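Local structure of microtubule-associated protein 1A/1B, light chain 3, putative (3H9D) at residues Lys4-Lys9 with Ile35-Tyr40; Glu15-Asp20 with Asp103-Leu108; Asp30-Ile35 with Val54-Thr59; Ser42-Leu47 with Val71-Glu76; Ser77-Tyr82 with Met110-Glu115. The protein belongs to the ubiquitin-like ATG8 family and probably works in autophagy after its C-terminal end is joined to a membrane phospholipid such as phosphatidylethanolamine. One frame throughout, in Å; residues are numbered along the deposited sequence.

How the interactions relate
Interactions 1, 3 and 5 use strands of one mixed beta-grasp sheet, and backbone and side-chain bonds join the contacts. Strand 31-38 serves interactions 1 and 3, whose centres lie about 18 Å apart, and it pairs with strand 108-113 of interaction 5 through I35 O and M110 N, 2.7 Å apart. K9 NZ reaches D103 OD2 at 2.7 Å, tying interaction 1 to interaction 2. Interactions 4 and 5 are close neighbours, with centres about 9 Å apart, and meet where G45 O faces Y112 OH at 2.6 Å. Bound calcium ions lie about 4 Å from the L47 side chain of interaction 4 and about 7 Å from that of R17 in interaction 2.

Interaction 1 (Lys4-Lys9 with Ile35-Tyr40); sequences KDSKYK and ICEKVY
E37 receives the start of helix 7-11 on its carboxylate while I35 supports Y8, a polar and aromatic contact that seats the N-terminal helical extension of the ATG8 family on strand 31-38 of the ubiquitin-like core. CD lies anti along the E37 chain (chi2 172°), which carries the carboxylate out to the helix start. OE2 takes the hydroxyl of S6 on its syn lone pair, OG to OE2 being 2.6 Å, whereas OE1 is met on its syn side, somewhat out of the carboxylate plane, by the amide of Y8 (N to OE1 2.9 Å). S6 is the N-cap of the helix: the same OG that donates to E37 accepts from K9 N at 3.0 Å in an almost straight bond. Beside this polar cluster, CD1 of I35 sits over one face of the Y8 ring in a CH-pi contact, 3.7 Å from the centroid, and CG2 of I35 touches Y8 CB at 3.8 Å. The two side chains cross at about a right angle, and the Y8 ring also stacks with that of H12. Just past the end of the strand, K4 and Y40 add a peripheral touch, CB to CB 4.0 Å. The buried carboxylate of E37 is gripped at one oxygen by a hydroxyl and at the other by an amide, and the positive end of the helix would be expected to favour its ionised form.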
# COMPACT_ATOMS: atom_id res chain seq x y z
N LYS A 4 6.67 -3.97 8.41
CA LYS A 4 6.42 -3.90 6.94
C LYS A 4 4.93 -3.83 6.63
O LYS A 4 4.09 -4.38 7.37
CB LYS A 4 7.06 -5.09 6.20
CG LYS A 4 8.51 -4.88 5.75
CD LYS A 4 8.63 -4.50 4.27
CE LYS A 4 8.71 -2.98 4.06
NZ LYS A 4 7.37 -2.31 4.02
N ASP A 5 4.62 -3.17 5.52
CA ASP A 5 3.25 -2.92 5.09
C ASP A 5 2.55 -4.16 4.54
O ASP A 5 3.20 -5.15 4.17
CB ASP A 5 3.24 -1.79 4.06
CG ASP A 5 3.73 -0.47 4.63
OD1 ASP A 5 4.21 0.37 3.84
OD2 ASP A 5 3.63 -0.27 5.86
N SER A 6 1.23 -4.09 4.49
CA SER A 6 0.39 -5.17 3.97
C SER A 6 0.61 -5.42 2.47
O SER A 6 0.45 -4.52 1.63
CB SER A 6 -1.08 -4.86 4.25
OG SER A 6 -1.94 -5.75 3.57
N LYS A 7 0.98 -6.66 2.13
CA LYS A 7 1.11 -7.07 0.74
C LYS A 7 -0.25 -7.13 0.05
O LYS A 7 -0.34 -6.90 -1.17
CB LYS A 7 1.82 -8.42 0.61
CG LYS A 7 3.33 -8.39 0.84
CD LYS A 7 3.94 -9.68 0.29
CE LYS A 7 5.28 -10.00 0.92
NZ LYS A 7 5.46 -11.50 1.03
N TYR A 8 -1.29 -7.43 0.82
CA TYR A 8 -2.67 -7.46 0.30
C TYR A 8 -3.20 -6.07 -0.05
O TYR A 8 -3.77 -5.86 -1.12
CB TYR A 8 -3.63 -8.16 1.30
CG TYR A 8 -5.02 -8.38 0.74
CD1 TYR A 8 -5.35 -9.60 0.12
CD2 TYR A 8 -5.99 -7.38 0.80
CE1 TYR A 8 -6.61 -9.82 -0.41
CE2 TYR A 8 -7.26 -7.59 0.28
CZ TYR A 8 -7.56 -8.81 -0.33
OH TYR A 8 -8.82 -9.02 -0.85
N LYS A 9 -3.04 -5.12 0.86
CA LYS A 9 -3.42 -3.75 0.56
C LYS A 9 -2.79 -3.25 -0.75
O LYS A 9 -3.47 -2.69 -1.59
CB LYS A 9 -3.04 -2.84 1.72
CG LYS A 9 -3.49 -1.41 1.55
CD LYS A 9 -3.24 -0.60 2.80
CE LYS A 9 -4.45 -0.55 3.69
NZ LYS A 9 -4.41 0.68 4.53
N ILE A 35 -8.11 -9.55 7.14
CA ILE A 35 -6.90 -9.86 6.34
C ILE A 35 -5.81 -10.35 7.30
O ILE A 35 -5.50 -9.68 8.28
CB ILE A 35 -6.40 -8.64 5.49
CG1 ILE A 35 -7.50 -8.11 4.56
CG2 ILE A 35 -5.12 -8.98 4.68
CD1 ILE A 35 -7.97 -9.09 3.51
N CYS A 36 -5.22 -11.50 7.01
CA CYS A 36 -4.27 -12.12 7.93
C CYS A 36 -2.97 -12.48 7.24
O CYS A 36 -2.92 -13.43 6.44
CB CYS A 36 -4.91 -13.37 8.57
SG CYS A 36 -4.39 -13.68 10.25
N GLU A 37 -1.91 -11.73 7.55
CA GLU A 37 -0.63 -11.91 6.85
C GLU A 37 0.54 -12.16 7.80
O GLU A 37 0.51 -11.74 8.93
CB GLU A 37 -0.36 -10.69 5.95
CG GLU A 37 -1.44 -10.47 4.87
CD GLU A 37 -1.25 -9.16 4.13
OE1 GLU A 37 -0.69 -9.18 3.01
OE2 GLU A 37 -1.62 -8.11 4.68
N LYS A 38 1.57 -12.88 7.35
CA LYS A 38 2.70 -13.17 8.23
C LYS A 38 3.48 -11.90 8.59
O LYS A 38 3.72 -11.05 7.73
CB LYS A 38 3.64 -14.25 7.67
CG LYS A 38 4.52 -13.81 6.53
CD LYS A 38 5.61 -14.81 6.22
CE LYS A 38 6.88 -14.51 7.01
NZ LYS A 38 7.94 -15.49 6.66
N VAL A 39 3.86 -11.80 9.86
CA VAL A 39 4.90 -10.85 10.29
C VAL A 39 6.15 -11.07 9.43
O VAL A 39 6.65 -12.19 9.34
CB VAL A 39 5.25 -11.04 11.80
CG1 VAL A 39 6.53 -10.28 12.19
CG2 VAL A 39 4.08 -10.63 12.70
N TYR A 40 6.62 -10.00 8.79
CA TYR A 40 7.83 -10.05 7.93
C TYR A 40 8.99 -10.86 8.54
O TYR A 40 9.56 -11.72 7.87
CB TYR A 40 8.27 -8.61 7.55
CG TYR A 40 9.71 -8.50 7.11
CD1 TYR A 40 10.08 -8.75 5.79
CD2 TYR A 40 10.71 -8.14 8.01
CE1 TYR A 40 11.41 -8.66 5.38
CE2 TYR A 40 12.03 -8.04 7.62
CZ TYR A 40 12.39 -8.30 6.30
OH TYR A 40 13.71 -8.19 5.92

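Interaction 2 (Glu15-Asp20 with Asp103-Leu108); sequences ESRQSD and DEDGFL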
# COMPACT_ATOMS: atom_id res chain seq x y z
N GLU A 15 -10.85 0.91 -3.83
CA GLU A 15 -12.24 0.79 -4.28
C GLU A 15 -12.75 -0.65 -4.35
O GLU A 15 -13.86 -0.94 -3.92
CB GLU A 15 -12.42 1.47 -5.64
N SER A 16 -11.93 -1.55 -4.91
CA SER A 16 -12.23 -2.97 -4.92
C SER A 16 -12.19 -3.59 -3.51
O SER A 16 -12.98 -4.49 -3.22
CB SER A 16 -11.29 -3.71 -5.86
OG SER A 16 -10.12 -4.14 -5.18
N ARG A 17 -11.28 -3.12 -2.66
CA ARG A 17 -11.15 -3.62 -1.27
C ARG A 17 -12.36 -3.19 -0.43
O ARG A 17 -12.92 -3.99 0.32
CB ARG A 17 -9.84 -3.14 -0.62
CG ARG A 17 -8.57 -3.94 -0.99
CD ARG A 17 -7.30 -3.08 -0.95
NE ARG A 17 -7.36 -2.17 0.17
CZ ARG A 17 -6.85 -0.94 0.25
NH1 ARG A 17 -6.14 -0.38 -0.74
NH2 ARG A 17 -7.05 -0.28 1.37
N GLN A 18 -12.73 -1.92 -0.55
CA GLN A 18 -13.88 -1.34 0.13
C GLN A 18 -15.19 -2.04 -0.26
O GLN A 18 -16.03 -2.34 0.61
CB GLN A 18 -13.96 0.16 -0.16
CG GLN A 18 -15.08 0.91 0.56
CD GLN A 18 -15.23 2.35 0.08
OE1 GLN A 18 -15.25 2.63 -1.12
NE2 GLN A 18 -15.34 3.28 1.03
N SER A 19 -15.35 -2.31 -1.56
CA SER A 19 -16.53 -3.01 -2.07
C SER A 19 -16.58 -4.47 -1.64
O SER A 19 -17.66 -5.04 -1.47
CB SER A 19 -16.60 -2.90 -3.59
OG SER A 19 -16.78 -1.55 -3.98
N ASP A 20 -15.40 -5.08 -1.50
CA ASP A 20 -15.29 -6.46 -1.07
C ASP A 20 -15.74 -6.58 0.39
O ASP A 20 -16.59 -7.40 0.70
CB ASP A 20 -13.85 -6.97 -1.25
CG ASP A 20 -13.72 -8.47 -1.04
OD1 ASP A 20 -14.75 -9.15 -0.86
OD2 ASP A 20 -12.58 -8.97 -1.07
N ASP A 103 -9.46 -0.99 9.17
CA ASP A 103 -8.95 -0.11 8.13
C ASP A 103 -10.12 0.64 7.48
O ASP A 103 -11.27 0.20 7.57
CB ASP A 103 -8.19 -0.94 7.07
CG ASP A 103 -7.32 -0.10 6.16
OD1 ASP A 103 -7.77 0.24 5.04
OD2 ASP A 103 -6.18 0.23 6.55
N GLU A 104 -9.83 1.76 6.85
CA GLU A 104 -10.79 2.53 6.06
C GLU A 104 -11.56 1.69 5.02
O GLU A 104 -12.74 1.94 4.76
CB GLU A 104 -10.08 3.69 5.37
OE1 GLU A 104 -11.23 5.84 3.10
OE2 GLU A 104 -11.75 6.17 6.01
N ASP A 105 -10.89 0.69 4.45
CA ASP A 105 -11.54 -0.18 3.46
C ASP A 105 -12.55 -1.16 4.07
O ASP A 105 -13.30 -1.82 3.33
CB ASP A 105 -10.51 -0.89 2.56
CG ASP A 105 -9.61 -1.87 3.32
OD1 ASP A 105 -9.89 -2.20 4.49
OD2 ASP A 105 -8.62 -2.32 2.71
N GLY A 106 -12.59 -1.24 5.40
CA GLY A 106 -13.56 -2.09 6.12
C GLY A 106 -12.98 -3.41 6.60
O GLY A 106 -13.65 -4.16 7.31
N PHE A 107 -11.73 -3.69 6.20
CA PHE A 107 -11.02 -4.89 6.61
C PHE A 107 -10.26 -4.63 7.90
O PHE A 107 -9.83 -3.51 8.15
CB PHE A 107 -10.02 -5.34 5.53
CG PHE A 107 -10.64 -6.13 4.41
CD1 PHE A 107 -10.72 -5.60 3.12
CD2 PHE A 107 -11.13 -7.42 4.64
CE1 PHE A 107 -11.30 -6.34 2.07
CE2 PHE A 107 -11.70 -8.17 3.60
CZ PHE A 107 -11.79 -7.62 2.31
N LEU A 108 -10.13 -5.67 8.73
CA LEU A 108 -9.22 -5.64 9.86
C LEU A 108 -7.93 -6.33 9.43
O LEU A 108 -7.94 -7.52 9.11
CB LEU A 108 -9.81 -6.35 11.08
CG LEU A 108 -8.91 -6.54 12.31
CD1 LEU A 108 -8.67 -5.21 13.02
CD2 LEU A 108 -9.50 -7.56 13.28
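R17 grips D105 side-on, two guanidinium nitrogens closing on a single carboxylate oxygen, and this salt bridge is the tight part of the contact between helix 14-27 and the turn before strand 108-113. NE lies 2.8 Å from D105 OD2 and meets the anti lone pair of that oxygen; NH2, at 2.9 Å from the same OD2, comes from above the carboxylate plane. The oxygen stays in the guanidinium plane, although the two flat groups stand 72° apart. OD2 also accepts from Y109 OH, while OD1 takes F107 N at 2.9 Å in an Asx turn. A second Asx turn, D103 OD1 with D105 N, precedes it; the link from R17 NH2 to D103 OD1 is long at 3.8 Å, and the other oxygen of D103 pairs with K9. The backbones also approach closely, Q18 CA giving a nearly straight CA-H...O contact to D105 O (3.3 Å). CE1 of F107 comes within 3.3 Å of R17 O, and D20 OD2, itself paired with K51, lies at the ring edge. The outer side is looser: the exposed Q18 side chain touches D105 only through CB. F107 also packs on A21, P33 and I35, so its ring sits between helix 14-27 and strand 31-38.

Interaction 3 (Asp30-Ile35 with Val54-Thr59); sequences DRLPII and VPSDLT
R31 places CG anti to its carbonyl carbon (chi1 -46°) and bends at chi2 (-141°), a course that takes the side chain alongside P55, both pointing the same way. CG of P55 then lies over one face of the guanidinium, toward its rim, and NH1 is 3.7 Å from P55 CD while NH1 also hydrogen-bonds L53 O. On the other face of the two-strand pair, S56 turns OG anti to its backbone N (chi1 -163°), and OG meets L32 CD1 at 3.4 Å. CG2 of V54 fits against I34, 3.9 Å from CD1. Between these side chains the antiparallel strands 31-38 and 51-55 pair directly: L32 N reaches V54 O at 2.8 Å and V54 N returns to L32 O at 2.9 Å. P55 falls at the non-hydrogen-bonded pair with R31, a place that asks no N-H of a proline. Past it, S56 N still finds D30 O at 3.1 Å as the chain enters the type I turn P55-L58. D30 O also accepts from a water, which bonds only weakly to D57 OD2. Backbone bonds thus set the register of strand 51-55, outermost in this chain's sheet, and the proline costs none of them while covering part of a guanidinium face.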
# COMPACT_ATOMS: atom_id res chain seq x y z
N ASP A 30 -23.32 -11.79 10.00
CA ASP A 30 -22.81 -12.35 11.26
C ASP A 30 -21.27 -12.42 11.32
O ASP A 30 -20.71 -12.84 12.34
CB ASP A 30 -23.44 -13.73 11.55
CG ASP A 30 -23.29 -14.73 10.39
OD1 ASP A 30 -23.15 -15.94 10.68
OD2 ASP A 30 -23.32 -14.34 9.20
N ARG A 31 -20.60 -11.99 10.25
CA ARG A 31 -19.14 -12.15 10.11
C ARG A 31 -18.35 -10.84 10.00
O ARG A 31 -18.91 -9.77 9.75
CB ARG A 31 -18.79 -13.08 8.94
CG ARG A 31 -19.62 -14.34 8.91
CD ARG A 31 -18.83 -15.54 8.50
NE ARG A 31 -19.54 -16.74 8.91
CZ ARG A 31 -18.97 -17.90 9.21
NH1 ARG A 31 -17.65 -18.04 9.16
NH2 ARG A 31 -19.72 -18.92 9.59
N LEU A 32 -17.04 -10.96 10.21
CA LEU A 32 -16.14 -9.82 10.17
C LEU A 32 -15.02 -10.09 9.17
O LEU A 32 -14.39 -11.14 9.22
CB LEU A 32 -15.56 -9.54 11.56
CG LEU A 32 -16.56 -9.26 12.67
CD1 LEU A 32 -15.87 -9.39 14.01
CD2 LEU A 32 -17.17 -7.88 12.50
N PRO A 33 -14.79 -9.14 8.24
CA PRO A 33 -13.79 -9.36 7.19
C PRO A 33 -12.37 -9.08 7.68
O PRO A 33 -12.05 -7.95 8.06
CB PRO A 33 -14.22 -8.40 6.09
CG PRO A 33 -14.91 -7.30 6.79
CD PRO A 33 -15.46 -7.84 8.09
N ILE A 34 -11.55 -10.12 7.68
CA ILE A 34 -10.21 -10.06 8.25
C ILE A 34 -9.15 -10.38 7.19
O ILE A 34 -9.30 -11.33 6.41
CB ILE A 34 -10.11 -11.02 9.50
CG1 ILE A 34 -10.47 -10.27 10.79
CG2 ILE A 34 -8.73 -11.63 9.66
CD1 ILE A 34 -11.96 -10.11 11.03
N ILE A 35 -8.11 -9.55 7.14
CA ILE A 35 -6.90 -9.86 6.34
C ILE A 35 -5.81 -10.35 7.30
O ILE A 35 -5.50 -9.68 8.28
CB ILE A 35 -6.40 -8.64 5.49
CG1 ILE A 35 -7.50 -8.11 4.56
CG2 ILE A 35 -5.12 -8.98 4.68
CD1 ILE A 35 -7.97 -9.09 3.51
N VAL A 54 -14.88 -13.98 9.69
CA VAL A 54 -14.75 -14.48 11.06
C VAL A 54 -16.04 -14.26 11.85
O VAL A 54 -16.52 -13.12 11.93
CB VAL A 54 -13.54 -13.80 11.80
CG1 VAL A 54 -13.42 -14.24 13.26
CG2 VAL A 54 -12.24 -14.05 11.05
N PRO A 55 -16.61 -15.34 12.43
CA PRO A 55 -17.79 -15.22 13.29
C PRO A 55 -17.56 -14.15 14.34
O PRO A 55 -16.57 -14.20 15.07
CB PRO A 55 -17.89 -16.60 13.95
CG PRO A 55 -17.25 -17.53 12.98
CD PRO A 55 -16.16 -16.74 12.29
N SER A 56 -18.45 -13.17 14.40
CA SER A 56 -18.28 -11.99 15.26
C SER A 56 -18.36 -12.29 16.77
O SER A 56 -18.22 -11.38 17.59
CB SER A 56 -19.31 -10.93 14.89
OG SER A 56 -18.94 -9.66 15.41
N ASP A 57 -18.60 -13.56 17.10
CA ASP A 57 -18.68 -14.05 18.48
C ASP A 57 -17.37 -14.67 18.97
O ASP A 57 -17.30 -15.19 20.10
CB ASP A 57 -19.82 -15.08 18.60
CG ASP A 57 -19.77 -16.12 17.51
OD1 ASP A 57 -19.82 -17.33 17.81
OD2 ASP A 57 -19.68 -15.74 16.32
N LEU A 58 -16.34 -14.62 18.13
CA LEU A 58 -15.05 -15.19 18.48
C LEU A 58 -14.21 -14.25 19.33
O LEU A 58 -14.26 -13.03 19.19
CB LEU A 58 -14.29 -15.61 17.22
CG LEU A 58 -14.35 -17.08 16.82
CD1 LEU A 58 -15.76 -17.65 16.80
CD2 LEU A 58 -13.66 -17.32 15.48
N THR A 59 -13.45 -14.84 20.25
CA THR A 59 -12.39 -14.12 20.95
C THR A 59 -11.15 -14.18 20.07
O THR A 59 -11.09 -14.96 19.12
CB THR A 59 -12.07 -14.74 22.33
OG1 THR A 59 -11.75 -16.13 22.19
CG2 THR A 59 -13.25 -14.58 23.29
O HOH W 1 -22.01 -13.68 15.12

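Interaction 4 (Ser42-Leu47 with Val71-Glu76); sequences SDIGEL and VQLEAE
G45 passes V71 with their CA atoms 6.5 Å apart, a loop running by the last residue of helix 60-71 with no hydrogen bond between the two, and the helix ends as Q72 takes a positive phi (61°). What joins them is purely apolar. V71 works as a fork: its CG1 branch reaches CD2 of L47, 3.9 Å away, while CG2 turns to CD1 of I44 at a slacker 4.2 Å. I44 sets CG1 anti to its backbone N (chi1 -158°), and the chain carries CD1 on to the branch point of L73, where CD1 and L73 CG are 3.8 Å apart. I44 and L73 cross at about a right angle, so a single methyl end, rather than the flank of the isoleucine, does the touching; the same CD1 is 4.0 Å from L73 CD1. With 185 Å² buried over both sides, this is a modest surface contact. The polar link is to the sheet: G45 O accepts from Y112 OH, and I44 also packs on the Y112 side chain. L47 also packs on L67 and R70 of helix 60-71, and L73 meets L79 ahead of strand 80-83. The loop between strands 31-38 and 51-55 is thereby laid across the C-terminal end of helix 60-71, beside strand 108-113.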
# COMPACT_ATOMS: atom_id res chain seq x y z
N SER A 42 9.17 -13.26 10.95
CA SER A 42 9.02 -14.64 11.43
C SER A 42 9.24 -15.76 10.40
O SER A 42 9.14 -15.56 9.20
CB SER A 42 7.67 -14.80 12.12
OG SER A 42 6.64 -14.22 11.35
N ASP A 43 9.52 -16.96 10.92
CA ASP A 43 9.75 -18.15 10.13
C ASP A 43 8.46 -18.95 9.85
O ASP A 43 8.49 -20.16 9.63
CB ASP A 43 10.78 -19.03 10.84
CG ASP A 43 11.33 -20.12 9.95
OD1 ASP A 43 11.21 -20.00 8.71
OD2 ASP A 43 11.87 -21.10 10.50
N ILE A 44 7.34 -18.27 9.84
CA ILE A 44 6.06 -18.91 9.59
C ILE A 44 5.61 -18.71 8.12
O ILE A 44 5.95 -17.70 7.48
CB ILE A 44 5.01 -18.44 10.63
CG1 ILE A 44 3.86 -19.45 10.75
CG2 ILE A 44 4.57 -17.00 10.35
CD1 ILE A 44 3.24 -19.50 12.16
N GLY A 45 4.88 -19.68 7.58
CA GLY A 45 4.44 -19.64 6.19
C GLY A 45 3.31 -18.67 5.93
O GLY A 45 2.43 -18.49 6.78
N GLU A 46 3.33 -18.06 4.75
CA GLU A 46 2.32 -17.10 4.30
C GLU A 46 1.07 -17.87 3.84
O GLU A 46 1.18 -19.00 3.37
CB GLU A 46 2.90 -16.22 3.17
CG GLU A 46 2.07 -15.00 2.73
CD GLU A 46 2.01 -13.83 3.74
OE1 GLU A 46 2.68 -12.80 3.51
OE2 GLU A 46 1.29 -13.95 4.76
N LEU A 47 -0.11 -17.28 4.00
CA LEU A 47 -1.34 -17.91 3.53
C LEU A 47 -1.67 -17.45 2.12
O LEU A 47 -1.62 -16.26 1.83
CB LEU A 47 -2.52 -17.60 4.47
CG LEU A 47 -2.50 -17.99 5.96
CD1 LEU A 47 -3.69 -17.39 6.65
CD2 LEU A 47 -2.45 -19.51 6.17
N VAL A 71 -2.14 -22.52 9.18
CA VAL A 71 -0.67 -22.37 9.13
C VAL A 71 0.05 -23.70 9.36
O VAL A 71 1.21 -23.86 8.97
CB VAL A 71 -0.14 -21.23 10.06
CG1 VAL A 71 -0.71 -19.88 9.65
CG2 VAL A 71 -0.44 -21.51 11.54
N GLN A 72 -0.67 -24.64 9.97
CA GLN A 72 -0.18 -26.00 10.28
C GLN A 72 1.04 -26.02 11.20
O GLN A 72 1.88 -26.93 11.13
CB GLN A 72 0.07 -26.81 9.00
CG GLN A 72 -1.19 -27.18 8.23
CD GLN A 72 -0.95 -27.30 6.74
OE1 GLN A 72 0.09 -27.81 6.30
NE2 GLN A 72 -1.91 -26.82 5.95
N LEU A 73 1.11 -25.01 12.06
CA LEU A 73 2.17 -24.86 13.06
C LEU A 73 2.04 -25.97 14.09
O LEU A 73 0.93 -26.22 14.60
CB LEU A 73 2.02 -23.50 13.77
CG LEU A 73 3.20 -22.65 14.27
CD1 LEU A 73 2.75 -21.79 15.44
CD2 LEU A 73 4.46 -23.44 14.61
N GLU A 74 3.16 -26.62 14.39
CA GLU A 74 3.25 -27.62 15.46
C GLU A 74 2.51 -27.12 16.70
O GLU A 74 2.79 -26.02 17.18
CB GLU A 74 4.72 -27.89 15.81
CG GLU A 74 5.43 -28.87 14.89
CD GLU A 74 5.92 -28.24 13.59
OE1 GLU A 74 5.08 -27.84 12.76
OE2 GLU A 74 7.16 -28.15 13.40
N ALA A 75 1.58 -27.93 17.20
CA ALA A 75 0.71 -27.52 18.32
C ALA A 75 1.50 -27.20 19.60
O ALA A 75 0.96 -26.60 20.54
CB ALA A 75 -0.36 -28.58 18.59
N GLU A 76 2.77 -27.59 19.61
CA GLU A 76 3.67 -27.28 20.72
C GLU A 76 4.09 -25.80 20.71
O GLU A 76 4.48 -25.25 21.74
CB GLU A 76 4.90 -28.17 20.65
CG GLU A 76 5.62 -28.37 21.96
CD GLU A 76 5.03 -29.51 22.78
OE1 GLU A 76 4.91 -30.63 22.23
OE2 GLU A 76 4.70 -29.27 23.95

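Interaction 5 (Ser77-Tyr82 with Met110-Glu115); sequences SALFVY and MKYSGE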
# COMPACT_ATOMS: atom_id res chain seq x y z
N SER A 77 4.00 -25.18 19.54
CA SER A 77 4.43 -23.80 19.37
C SER A 77 3.30 -22.80 19.55
O SER A 77 2.19 -23.01 19.05
CB SER A 77 5.09 -23.61 18.01
OG SER A 77 6.37 -24.22 17.98
N ALA A 78 3.60 -21.71 20.26
CA ALA A 78 2.71 -20.57 20.36
C ALA A 78 2.54 -19.87 19.01
O ALA A 78 3.43 -19.91 18.15
CB ALA A 78 3.21 -19.59 21.41
N LEU A 79 1.39 -19.22 18.86
CA LEU A 79 1.03 -18.44 17.70
C LEU A 79 0.50 -17.11 18.21
O LEU A 79 -0.44 -17.07 19.01
CB LEU A 79 -0.05 -19.16 16.88
CG LEU A 79 -0.63 -18.53 15.60
CD1 LEU A 79 0.46 -18.18 14.57
CD2 LEU A 79 -1.68 -19.48 14.99
N PHE A 80 1.11 -16.02 17.75
CA PHE A 80 0.70 -14.68 18.17
C PHE A 80 0.02 -13.92 17.04
O PHE A 80 0.31 -14.15 15.87
CB PHE A 80 1.91 -13.90 18.71
CG PHE A 80 2.68 -14.63 19.79
CD1 PHE A 80 3.82 -15.36 19.48
CD2 PHE A 80 2.25 -14.60 21.11
CE1 PHE A 80 4.51 -16.05 20.46
CE2 PHE A 80 2.95 -15.29 22.11
CZ PHE A 80 4.07 -16.01 21.79
N VAL A 81 -0.90 -13.02 17.39
CA VAL A 81 -1.51 -12.14 16.39
C VAL A 81 -1.43 -10.67 16.79
O VAL A 81 -1.37 -10.34 17.96
CB VAL A 81 -2.97 -12.54 15.99
CG1 VAL A 81 -2.98 -13.87 15.23
CG2 VAL A 81 -3.91 -12.58 17.22
N TYR A 82 -1.41 -9.81 15.78
CA TYR A 82 -1.08 -8.40 15.96
C TYR A 82 -2.07 -7.55 15.17
O TYR A 82 -2.47 -7.93 14.07
CB TYR A 82 0.36 -8.13 15.48
CG TYR A 82 1.42 -9.02 16.11
CD1 TYR A 82 2.15 -8.59 17.22
CD2 TYR A 82 1.68 -10.30 15.61
CE1 TYR A 82 3.12 -9.41 17.80
CE2 TYR A 82 2.65 -11.13 16.19
CZ TYR A 82 3.37 -10.67 17.28
OH TYR A 82 4.32 -11.48 17.87
N MET A 110 -4.53 -8.01 10.19
CA MET A 110 -3.84 -8.67 11.29
C MET A 110 -2.57 -9.27 10.78
O MET A 110 -2.48 -9.61 9.61
CB MET A 110 -4.71 -9.77 11.91
CG MET A 110 -6.08 -9.30 12.35
SD MET A 110 -7.02 -10.62 13.12
CE MET A 110 -6.10 -10.86 14.64
N LYS A 111 -1.57 -9.38 11.66
CA LYS A 111 -0.35 -10.13 11.38
C LYS A 111 -0.30 -11.30 12.34
O LYS A 111 -0.91 -11.27 13.41
CB LYS A 111 0.90 -9.26 11.58
CG LYS A 111 0.90 -7.94 10.82
CD LYS A 111 1.82 -7.98 9.62
CE LYS A 111 1.09 -8.44 8.36
NZ LYS A 111 2.01 -8.53 7.20
N TYR A 112 0.42 -12.34 11.96
CA TYR A 112 0.62 -13.50 12.83
C TYR A 112 2.08 -13.92 12.84
O TYR A 112 2.81 -13.73 11.86
CB TYR A 112 -0.29 -14.69 12.41
CG TYR A 112 -0.03 -15.20 11.01
CD1 TYR A 112 0.88 -16.23 10.78
CD2 TYR A 112 -0.67 -14.64 9.90
CE1 TYR A 112 1.15 -16.69 9.50
CE2 TYR A 112 -0.42 -15.11 8.61
CZ TYR A 112 0.50 -16.12 8.43
OH TYR A 112 0.78 -16.59 7.19
N SER A 113 2.50 -14.50 13.97
CA SER A 113 3.86 -14.99 14.11
C SER A 113 3.89 -16.15 15.08
O SER A 113 3.13 -16.17 16.05
CB SER A 113 4.78 -13.87 14.61
OG SER A 113 6.10 -14.35 14.80
N GLY A 114 4.79 -17.10 14.82
CA GLY A 114 5.14 -18.12 15.81
C GLY A 114 6.26 -17.56 16.68
O GLY A 114 6.47 -16.35 16.72
N GLU A 115 6.97 -18.45 17.35
CA GLU A 115 8.03 -18.06 18.28
C GLU A 115 9.36 -17.81 17.59
O GLU A 115 10.23 -17.16 18.15
CB GLU A 115 8.17 -19.08 19.42
CG GLU A 115 6.87 -19.34 20.17
CD GLU A 115 7.03 -20.29 21.35
OE1 GLU A 115 6.65 -21.48 21.23
OE2 GLU A 115 7.53 -19.84 22.40
O HOH W 2 7.81 -23.02 19.54
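Y82 turns the edge of its ring to strand 108-113, CD2 standing 3.5 Å from K111 O and CE2 3.8 Å from S113 CB. F80, on the same face of the sheet, likewise presents an edge, with the oxygen of G114 near its plane and E115 CG 4.1 Å from CE1; the E115 carboxylate stands 75° from that ring. The reverse face, with V81 and Y112, is apolar in its contacts across the strands. V81 parts its two methyls, CG2 meeting M110 CE at 3.8 Å and CG1 meeting CB of Y112, and crosses both side chains obliquely; M110 brings CE there by a bend at chi3 (69°). Y112 sends its hydroxyl away to G45 O, and K111 its amine to K38 O. Antiparallel backbone bonds bind the strands beneath, among them F80 N to S113 O at 2.6 Å, straight at N-H, and Y82 N to K111 O at 2.8 Å. Beyond F80 a side chain takes over from the backbone: E115 OE1 accepts from A78 N at 3.2 Å, the donor lying above the carboxylate plane, and a water also donates to it. In this ubiquitin-like sheet, where strand 108-113 pairs on its other side with strand 31-38, the chemistry implies a carboxylate that continues the hydrogen bonding past the F80-S113 pair.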